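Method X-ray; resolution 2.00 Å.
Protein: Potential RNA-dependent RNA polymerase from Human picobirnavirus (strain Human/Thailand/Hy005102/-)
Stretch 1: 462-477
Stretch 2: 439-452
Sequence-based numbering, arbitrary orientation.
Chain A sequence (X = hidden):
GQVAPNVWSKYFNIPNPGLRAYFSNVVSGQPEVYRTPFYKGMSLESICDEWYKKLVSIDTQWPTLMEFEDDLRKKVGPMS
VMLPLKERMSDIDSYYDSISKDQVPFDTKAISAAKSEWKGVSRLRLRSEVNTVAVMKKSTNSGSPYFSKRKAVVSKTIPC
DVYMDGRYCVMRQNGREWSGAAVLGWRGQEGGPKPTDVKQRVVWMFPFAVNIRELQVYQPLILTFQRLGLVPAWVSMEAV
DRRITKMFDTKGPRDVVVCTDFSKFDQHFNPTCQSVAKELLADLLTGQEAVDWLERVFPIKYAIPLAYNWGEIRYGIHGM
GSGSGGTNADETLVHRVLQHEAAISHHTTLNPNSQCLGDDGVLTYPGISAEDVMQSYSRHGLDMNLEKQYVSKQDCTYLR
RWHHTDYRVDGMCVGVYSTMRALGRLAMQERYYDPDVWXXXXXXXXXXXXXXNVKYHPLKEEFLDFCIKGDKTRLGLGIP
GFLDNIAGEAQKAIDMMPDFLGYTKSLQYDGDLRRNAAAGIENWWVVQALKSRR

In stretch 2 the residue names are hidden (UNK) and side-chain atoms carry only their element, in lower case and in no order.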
# COMPACT_ATOMS: atom_id res chain seq x y z
N GLU A 462 20.29 11.84 -17.18
CA GLU A 462 21.49 11.03 -16.97
C GLU A 462 21.11 9.65 -16.46
O GLU A 462 21.68 8.64 -16.89
CB GLU A 462 22.44 11.71 -16.00
CG GLU A 462 23.05 13.02 -16.51
CD GLU A 462 22.14 14.23 -16.31
OE1 GLU A 462 20.94 14.07 -15.99
OE2 GLU A 462 22.63 15.37 -16.49
N PHE A 463 20.14 9.60 -15.55
CA PHE A 463 19.72 8.32 -15.01
C PHE A 463 19.16 7.42 -16.11
O PHE A 463 19.47 6.22 -16.15
CB PHE A 463 18.68 8.52 -13.91
CG PHE A 463 18.31 7.26 -13.21
CD1 PHE A 463 19.23 6.62 -12.39
CD2 PHE A 463 17.06 6.68 -13.39
CE1 PHE A 463 18.91 5.44 -11.73
CE2 PHE A 463 16.72 5.50 -12.74
CZ PHE A 463 17.65 4.88 -11.91
N LEU A 464 18.37 7.99 -17.03
CA LEU A 464 17.82 7.20 -18.12
C LEU A 464 18.91 6.67 -19.04
O LEU A 464 18.87 5.50 -19.46
CB LEU A 464 16.82 8.04 -18.91
CG LEU A 464 16.08 7.29 -20.01
CD1 LEU A 464 15.28 6.11 -19.44
CD2 LEU A 464 15.18 8.24 -20.77
N ASP A 465 19.89 7.51 -19.39
CA ASP A 465 21.00 7.05 -20.22
C ASP A 465 21.77 5.95 -19.51
O ASP A 465 22.19 4.97 -20.13
CB ASP A 465 21.93 8.21 -20.56
CG ASP A 465 21.30 9.21 -21.53
OD1 ASP A 465 20.39 8.83 -22.30
OD2 ASP A 465 21.72 10.39 -21.52
N PHE A 466 21.94 6.07 -18.19
CA PHE A 466 22.57 5.01 -17.42
C PHE A 466 21.76 3.72 -17.49
O PHE A 466 22.33 2.63 -17.62
CB PHE A 466 22.73 5.45 -15.96
CG PHE A 466 23.43 4.43 -15.10
CD1 PHE A 466 24.80 4.31 -15.14
CD2 PHE A 466 22.71 3.59 -14.26
CE1 PHE A 466 25.46 3.38 -14.35
CE2 PHE A 466 23.35 2.65 -13.47
CZ PHE A 466 24.73 2.55 -13.51
N CYS A 467 20.43 3.81 -17.38
CA CYS A 467 19.61 2.61 -17.41
C CYS A 467 19.56 1.97 -18.80
O CYS A 467 19.55 0.74 -18.92
CB CYS A 467 18.20 2.94 -16.92
SG CYS A 467 18.18 3.34 -15.12
N ILE A 468 19.52 2.79 -19.85
CA ILE A 468 19.53 2.24 -21.21
C ILE A 468 20.73 1.33 -21.41
O ILE A 468 20.61 0.23 -21.98
CB ILE A 468 19.51 3.39 -22.24
CG1 ILE A 468 18.13 4.08 -22.26
CG2 ILE A 468 19.86 2.85 -23.63
CD1 ILE A 468 18.15 5.46 -22.97
N LYS A 469 21.90 1.75 -20.94
CA LYS A 469 23.12 0.97 -21.08
C LYS A 469 23.06 -0.34 -20.32
O LYS A 469 23.80 -1.27 -20.65
CB LYS A 469 24.32 1.79 -20.59
CG LYS A 469 24.68 2.97 -21.49
CD LYS A 469 25.96 3.65 -21.01
CE LYS A 469 26.43 4.74 -21.98
NZ LYS A 469 25.61 5.98 -21.93
N GLY A 470 22.19 -0.46 -19.32
CA GLY A 470 22.09 -1.72 -18.62
C GLY A 470 21.13 -2.72 -19.23
O GLY A 470 21.00 -3.84 -18.72
N ASP A 471 20.46 -2.37 -20.32
CA ASP A 471 19.41 -3.22 -20.87
C ASP A 471 19.76 -3.61 -22.30
O ASP A 471 19.96 -2.73 -23.15
CB ASP A 471 18.04 -2.54 -20.79
CG ASP A 471 16.91 -3.46 -21.23
OD1 ASP A 471 17.17 -4.68 -21.40
OD2 ASP A 471 15.77 -2.99 -21.40
N LYS A 472 19.83 -4.92 -22.55
CA LYS A 472 20.07 -5.43 -23.90
C LYS A 472 19.11 -4.79 -24.90
O LYS A 472 19.53 -4.31 -25.96
CB LYS A 472 19.92 -6.96 -23.89
CG LYS A 472 20.18 -7.66 -25.22
CD LYS A 472 21.29 -6.97 -26.03
CE LYS A 472 21.40 -7.57 -27.43
NZ LYS A 472 20.12 -7.50 -28.21
N THR A 473 17.81 -4.78 -24.57
CA THR A 473 16.77 -4.20 -25.41
C THR A 473 16.64 -2.69 -25.25
O THR A 473 15.72 -2.12 -25.84
CB THR A 473 15.41 -4.84 -25.09
OG1 THR A 473 14.83 -4.17 -23.96
CG2 THR A 473 15.57 -6.29 -24.77
N ARG A 474 17.50 -2.05 -24.45
CA ARG A 474 17.54 -0.60 -24.31
C ARG A 474 16.18 -0.01 -23.96
O ARG A 474 15.73 0.99 -24.54
CB ARG A 474 18.12 0.05 -25.57
CG ARG A 474 19.56 -0.35 -25.84
CD ARG A 474 19.90 -0.25 -27.30
NE ARG A 474 19.93 1.14 -27.75
CZ ARG A 474 19.26 1.61 -28.79
NH1 ARG A 474 18.51 0.80 -29.53
NH2 ARG A 474 19.35 2.90 -29.09
N LEU A 475 15.52 -0.63 -22.98
CA LEU A 475 14.24 -0.15 -22.45
C LEU A 475 13.16 -0.07 -23.53
O LEU A 475 12.31 0.81 -23.50
CB LEU A 475 14.41 1.21 -21.76
CG LEU A 475 15.43 1.20 -20.61
CD1 LEU A 475 15.53 2.56 -19.92
CD2 LEU A 475 15.09 0.10 -19.60
N GLY A 476 13.20 -0.97 -24.50
CA GLY A 476 12.20 -1.02 -25.55
C GLY A 476 12.62 -0.35 -26.85
O GLY A 476 11.98 -0.60 -27.88
N LEU A 477 13.67 0.47 -26.82
CA LEU A 477 14.21 1.02 -28.06
C LEU A 477 14.66 -0.09 -29.01
O LEU A 477 14.66 0.11 -30.23
CB LEU A 477 15.38 1.95 -27.77
CG LEU A 477 15.03 3.33 -27.21
CD1 LEU A 477 16.26 3.99 -26.60
CD2 LEU A 477 14.45 4.21 -28.31
N UNK A 439 8.20 -13.99 -21.87
CA UNK A 439 8.66 -12.99 -22.81
C UNK A 439 9.41 -11.86 -22.14
O UNK A 439 9.31 -11.62 -20.94
N UNK A 440 10.20 -11.14 -22.96
CA UNK A 440 11.00 -10.03 -22.46
C UNK A 440 10.25 -8.70 -22.46
O UNK A 440 10.70 -7.76 -21.78
c UNK A 440 12.29 -9.87 -23.27
c UNK A 440 14.19 -11.07 -24.41
o UNK A 440 14.60 -9.95 -24.80
o UNK A 440 14.62 -12.15 -24.88
c UNK A 440 13.11 -11.14 -23.34
N UNK A 441 9.15 -8.59 -23.20
CA UNK A 441 8.36 -7.36 -23.14
C UNK A 441 7.92 -7.05 -21.72
O UNK A 441 7.92 -5.89 -21.30
n UNK A 441 5.38 -7.58 -28.69
c UNK A 441 7.48 -7.23 -25.53
c UNK A 441 7.15 -7.46 -24.07
c UNK A 441 6.23 -7.26 -26.39
c UNK A 441 6.60 -7.41 -27.86
N UNK A 442 7.55 -8.08 -20.95
CA UNK A 442 7.08 -7.83 -19.59
C UNK A 442 8.21 -7.36 -18.69
O UNK A 442 7.99 -6.55 -17.78
c UNK A 442 3.16 -9.90 -17.71
c UNK A 442 6.37 -9.07 -19.04
s UNK A 442 4.00 -10.66 -19.11
c UNK A 442 5.00 -9.28 -19.71
N UNK A 443 9.43 -7.84 -18.93
CA UNK A 443 10.59 -7.31 -18.21
C UNK A 443 10.72 -5.81 -18.46
O UNK A 443 10.85 -5.01 -17.53
c UNK A 443 11.88 -8.05 -18.61
c UNK A 443 13.08 -7.44 -17.91
c UNK A 443 11.78 -9.54 -18.28
N UNK A 444 10.66 -5.42 -19.74
CA UNK A 444 10.81 -4.02 -20.11
C UNK A 444 9.68 -3.16 -19.56
O UNK A 444 9.91 -2.02 -19.14
c UNK A 444 11.07 -2.42 -22.03
o UNK A 444 11.96 -4.66 -22.14
c UNK A 444 10.87 -3.88 -21.64
N UNK A 445 8.45 -3.68 -19.57
CA UNK A 445 7.35 -2.93 -18.98
C UNK A 445 7.60 -2.67 -17.50
O UNK A 445 7.31 -1.58 -17.00
c UNK A 445 5.55 -3.69 -20.65
c UNK A 445 5.13 -2.29 -21.08
c UNK A 445 4.40 -4.63 -20.79
c UNK A 445 6.03 -3.67 -19.19
N UNK A 446 8.13 -3.66 -16.78
CA UNK A 446 8.45 -3.45 -15.38
C UNK A 446 9.53 -2.38 -15.22
O UNK A 446 9.38 -1.48 -14.38
c UNK A 446 8.89 -4.76 -14.72
c UNK A 446 9.66 -6.00 -12.64
n UNK A 446 12.31 -5.42 -11.85
n UNK A 446 10.12 -5.86 -11.26
n UNK A 446 11.69 -5.44 -9.63
c UNK A 446 9.23 -4.64 -13.22
c UNK A 446 11.37 -5.58 -10.91
N UNK A 447 10.60 -2.45 -16.02
CA UNK A 447 11.64 -1.42 -15.99
C UNK A 447 11.04 -0.02 -16.13
O UNK A 447 11.41 0.90 -15.40
c UNK A 447 13.61 -2.79 -17.00
c UNK A 447 15.16 -4.28 -18.08
c UNK A 447 14.75 -4.48 -15.72
c UNK A 447 13.85 -3.43 -15.79
c UNK A 447 14.28 -3.24 -18.14
o UNK A 447 16.28 -5.96 -16.84
c UNK A 447 15.39 -4.91 -16.87
c UNK A 447 12.66 -1.62 -17.10
N UNK A 448 10.16 0.15 -17.12
CA UNK A 448 9.60 1.48 -17.38
C UNK A 448 8.77 1.97 -16.21
O UNK A 448 8.83 3.15 -15.84
c UNK A 448 8.53 1.05 -21.12
c UNK A 448 10.63 2.04 -20.19
c UNK A 448 8.75 1.47 -18.65
c UNK A 448 9.49 1.08 -19.93
N UNK A 449 7.96 1.09 -15.62
CA UNK A 449 7.15 1.49 -14.49
C UNK A 449 8.01 1.92 -13.31
O UNK A 449 7.62 2.83 -12.56
o UNK A 449 6.91 -0.71 -13.54
c UNK A 449 6.19 0.37 -14.11
N UNK A 450 9.18 1.30 -13.13
CA UNK A 450 10.08 1.74 -12.06
C UNK A 450 10.69 3.08 -12.41
O UNK A 450 10.67 4.02 -11.60
c UNK A 450 10.57 -0.60 -11.24
c UNK A 450 11.18 0.68 -11.81
c UNK A 450 11.49 -1.82 -11.36
c UNK A 450 12.26 1.25 -10.89
N UNK A 451 11.25 3.20 -13.62
CA UNK A 451 11.97 4.41 -14.00
C UNK A 451 11.04 5.61 -14.04
O UNK A 451 11.44 6.73 -13.71
c UNK A 451 12.70 4.20 -15.35
c UNK A 451 13.22 5.53 -15.92
c UNK A 451 13.84 3.19 -15.18
c UNK A 451 14.34 2.54 -16.49
N UNK A 452 9.77 5.39 -14.41
CA UNK A 452 8.83 6.50 -14.50
C UNK A 452 8.75 7.28 -13.19
O UNK A 452 8.49 8.49 -13.20
c UNK A 452 6.70 8.19 -16.08
o UNK A 452 7.74 8.10 -16.77
c UNK A 452 7.44 5.99 -14.93
c UNK A 452 6.34 7.06 -15.11
o UNK A 452 5.91 9.17 -16.17
O HOH W 1 17.49 -6.38 -19.20

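Position 439 has no side-chain atoms, and its phi is positive; a CB here would be jammed against the preceding carbonyl O. It is Gly439, the first residue to leave the helix before it. Position 440 carries three carbons, the third bearing two oxygens, and touches Thr473. Two oxygens and no nitrogen on the third carbon make a carboxylate on a chain of glutamate length: Glu440, an exposed position that suits a charge. Glu440 OE1 lies 3.8 Å from Thr473 CG2.

Position 441 has four carbons in a row ending in nitrogen: Lys441, which points away from stretch 1; its exposed amine suits the place, and NZ is hydrogen-bonded elsewhere in the structure. At 442, two carbons, a sulfur and a carbon form an unbranched chain, Met442, exposed and out of reach. Position 443 has one carbon carrying two more, Val443, partly exposed and set sideways. Stretch 1 makes no demand on the shape of either.

Position 444 has one carbon bearing an oxygen and a carbon, and points toward stretch 1. This is Thr444, and both arms are used: CG2 lies 3.5 Å from Leu475 C and 3.6 Å from Gly476 N, while OG1 is 3.4 Å from Thr473 OG1, close enough for a weak hydrogen bond.

Position 445, four carbons forked at the second, is Leu445, partly exposed and likewise off the contact. Position 446, with three carbons, a nitrogen and a carbon carrying two nitrogens, is Arg446, whose guanidinium is bonded elsewhere in the structure.

At 447 one carbon leads to a six-carbon ring bearing an oxygen: Tyr447. Asp471 OD2 meets the ring edge, 3.6 Å from Tyr447 CD2, and Leu475 CD2 is 3.7 Å from the same CD2. A water joins Tyr447 OH (2.7 Å) to Asp471 OD1 (2.8 Å), so the ring packs while its hydroxyl stays hydrated.

Position 448, four carbons forked at the second, is Leu448; its CD2 is 4.2 Å from Leu475 CB. Position 449, one carbon and one oxygen, is Ser449, whose OG bonds back to Arg446 O at 2.7 Å. Position 450, four carbons forked at the first with one longer arm, is Ile450, buried but not in contact.

Position 451 has the same four carbons and fork, and points toward stretch 1; it is Ile451. Its CD1 reaches Leu475 CD1 (3.6 Å) and Cys467 CB (3.9 Å), and its CG2 reaches Leu464 CD1 (4.1 Å). Position 452, three carbons ending in two oxygens, is Glu452, its carboxylate bonded elsewhere in the structure.

The contact thus follows one side of the helix, 444, 447, 448 and 451, with Glu440 adding a touch at the N-terminal end. Asp471 braces the opposing loop by accepting from Leu475 N (OD2, 2.9 Å), and Leu475 packs against Tyr447, Leu448 and Ile451; Ile451 also packs on Phe463, Leu464 and Cys467 of the stretch 1 helix.

Stretch 2 439-452: GEKMVTLRYLSIIE
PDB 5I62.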